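PDB 4XDN: MAU2 chromatid cohesion factor homolog from Saccharomyces cerevisiae, which forms a complex with SCC2 that is required for the association of cohesin with chromosomes, and so takes part in sister chromatid cohesion. Local coordinates for residues 505-510 against 569-574. Numbering follows the deposited sequence.
Sequences VTILWL and NYLGGR
A single methyl group of L571 meets both I507 and L510, and this small junction illustrates how one leucine branch, inserted between neighbouring turns, can link two helical segments, here 505-510 and 569-574. The apolar contact, which encloses 135 Å², rests on CD2 of L571, 3.8 Å from CD1 of I507 and 3.7 Å from CD1 of L510. The two neighbours receive it differently: the side chain of I507 runs past L571 in the opposite direction, whereas that of L510 crosses it at about a right angle. With the CA atoms of I507 and L571 7.5 Å apart, the outstretched leucine, its CG anti to the backbone N (chi1 -174°), bridges the interval between helices 562-575 and 499-513. Helix 526-543 adds to this interhelical packing through L536 against L571 and Y532 against L510, and L508 and Y570 also pack on apolar side chains of another protein's chain, probably SCC2.

No polar pair joins 505-510 to the core of this junction; N569 instead bonds N543 and F545. Within 569-574, CG of R574 sits over one face of the Y570 ring, toward its rim, and its NE makes a weak, long bond to Y570 OH.

Chemically the junction is aliphatic, methylene carbons of I507 and L510 adding to their methyls, so its geometry is set by side-chain shape and not by bond direction.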
loop_
_atom_site.group_PDB
_atom_site.type_symbol
_atom_site.label_atom_id
_atom_site.label_comp_id
_atom_site.label_asym_id
_atom_site.label_seq_id
_atom_site.Cartn_x
_atom_site.Cartn_y
_atom_site.Cartn_z
ATOM N N VAL A 505 -4.251 20.375 -12.661
ATOM C CA VAL A 505 -5.567 20.963 -12.432
ATOM C C VAL A 505 -5.624 22.377 -13.006
ATOM O O VAL A 505 -6.570 22.729 -13.710
ATOM C CB VAL A 505 -5.916 20.990 -10.923
ATOM C CG1 VAL A 505 -7.216 21.748 -10.667
ATOM C CG2 VAL A 505 -6.030 19.577 -10.386
ATOM N N THR A 506 -4.606 23.179 -12.703
ATOM C CA THR A 506 -4.527 24.552 -13.195
ATOM C C THR A 506 -4.499 24.594 -14.722
ATOM O O THR A 506 -5.242 25.350 -15.349
ATOM C CB THR A 506 -3.273 25.271 -12.651
ATOM O OG1 THR A 506 -3.323 25.311 -11.221
ATOM C CG2 THR A 506 -3.173 26.698 -13.192
ATOM N N ILE A 507 -3.625 23.778 -15.304
ATOM C CA ILE A 507 -3.464 23.698 -16.750
ATOM C C ILE A 507 -4.775 23.339 -17.447
ATOM O O ILE A 507 -5.156 23.972 -18.436
ATOM C CB ILE A 507 -2.367 22.662 -17.112
ATOM C CG1 ILE A 507 -0.991 23.330 -17.205
ATOM C CG2 ILE A 507 -2.650 21.979 -18.448
ATOM C CD1 ILE A 507 -0.673 24.332 -16.102
ATOM N N LEU A 508 -5.462 22.324 -16.930
ATOM C CA LEU A 508 -6.699 21.848 -17.542
ATOM C C LEU A 508 -7.823 22.870 -17.409
ATOM O O LEU A 508 -8.647 23.013 -18.315
ATOM C CB LEU A 508 -7.132 20.518 -16.918
ATOM C CG LEU A 508 -6.276 19.291 -17.244
ATOM C CD1 LEU A 508 -6.783 18.084 -16.473
ATOM C CD2 LEU A 508 -6.256 18.994 -18.741
ATOM N N TRP A 509 -7.860 23.576 -16.284
ATOM C CA TRP A 509 -8.865 24.614 -16.079
ATOM C C TRP A 509 -8.645 25.763 -17.057
ATOM O O TRP A 509 -9.583 26.229 -17.702
ATOM C CB TRP A 509 -8.829 25.135 -14.643
ATOM C CG TRP A 509 -10.020 25.977 -14.286
ATOM C CD1 TRP A 509 -11.184 25.548 -13.714
ATOM C CD2 TRP A 509 -10.165 27.391 -14.476
ATOM N NE1 TRP A 509 -12.043 26.606 -13.538
ATOM C CE2 TRP A 509 -11.441 27.748 -13.997
ATOM C CE3 TRP A 509 -9.340 28.389 -15.004
ATOM C CZ2 TRP A 509 -11.911 29.060 -14.030
ATOM C CZ3 TRP A 509 -9.810 29.692 -15.035
ATOM C CH2 TRP A 509 -11.083 30.014 -14.552
ATOM N N LEU A 510 -7.399 26.212 -17.169
ATOM C CA LEU A 510 -7.070 27.330 -18.040
ATOM C C LEU A 510 -7.266 26.966 -19.511
ATOM O O LEU A 510 -7.736 27.785 -20.300
ATOM C CB LEU A 510 -5.633 27.792 -17.792
ATOM C CG LEU A 510 -5.388 28.447 -16.429
ATOM C CD1 LEU A 510 -3.904 28.670 -16.193
ATOM C CD2 LEU A 510 -6.141 29.765 -16.314
ATOM N N ASN A 569 4.968 25.306 -19.995
ATOM C CA ASN A 569 5.751 26.290 -20.726
ATOM C C ASN A 569 4.957 26.870 -21.893
ATOM O O ASN A 569 5.041 28.066 -22.169
ATOM C CB ASN A 569 7.059 25.671 -21.223
ATOM C CG ASN A 569 8.135 25.656 -20.153
ATOM O OD1 ASN A 569 8.909 26.605 -20.025
ATOM N ND2 ASN A 569 8.186 24.578 -19.376
ATOM N N TYR A 570 4.182 26.024 -22.564
ATOM C CA TYR A 570 3.301 26.474 -23.642
ATOM C C TYR A 570 2.282 27.475 -23.116
ATOM O O TYR A 570 2.075 28.538 -23.703
ATOM C CB TYR A 570 2.582 25.285 -24.283
ATOM C CG TYR A 570 1.499 25.670 -25.272
ATOM C CD1 TYR A 570 1.821 26.161 -26.531
ATOM C CD2 TYR A 570 0.156 25.528 -24.951
ATOM C CE1 TYR A 570 0.835 26.508 -27.441
ATOM C CE2 TYR A 570 -0.836 25.873 -25.852
ATOM C CZ TYR A 570 -0.491 26.362 -27.096
ATOM O OH TYR A 570 -1.478 26.707 -27.992
ATOM N N LEU A 571 1.653 27.124 -21.999
ATOM C CA LEU A 571 0.625 27.959 -21.395
ATOM C C LEU A 571 1.234 29.247 -20.849
ATOM O O LEU A 571 0.710 30.339 -21.072
ATOM C CB LEU A 571 -0.092 27.183 -20.288
ATOM C CG LEU A 571 -1.303 27.820 -19.612
ATOM C CD1 LEU A 571 -2.339 28.264 -20.625
ATOM C CD2 LEU A 571 -1.911 26.823 -18.637
ATOM N N GLY A 572 2.352 29.112 -20.141
ATOM C CA GLY A 572 3.058 30.263 -19.610
ATOM C C GLY A 572 3.569 31.169 -20.715
ATOM O O GLY A 572 3.465 32.391 -20.624
ATOM N N GLY A 573 4.120 30.567 -21.762
ATOM C CA GLY A 573 4.645 31.322 -22.886
ATOM C C GLY A 573 3.566 32.105 -23.609
ATOM O O GLY A 573 3.805 33.212 -24.090
ATOM N N ARG A 574 2.372 31.529 -23.680
ATOM C CA ARG A 574 1.251 32.157 -24.371
ATOM C C ARG A 574 0.600 33.261 -23.543
ATOM O O ARG A 574 0.200 34.295 -24.083
ATOM C CB ARG A 574 0.203 31.104 -24.730
ATOM C CG ARG A 574 0.461 30.370 -26.039
ATOM C CD ARG A 574 -0.254 31.025 -27.217
ATOM N NE ARG A 574 -0.779 30.031 -28.150
ATOM C CZ ARG A 574 -1.524 30.318 -29.213
ATOM N NH1 ARG A 574 -1.840 31.576 -29.488
ATOM N NH2 ARG A 574 -1.957 29.344 -30.002
#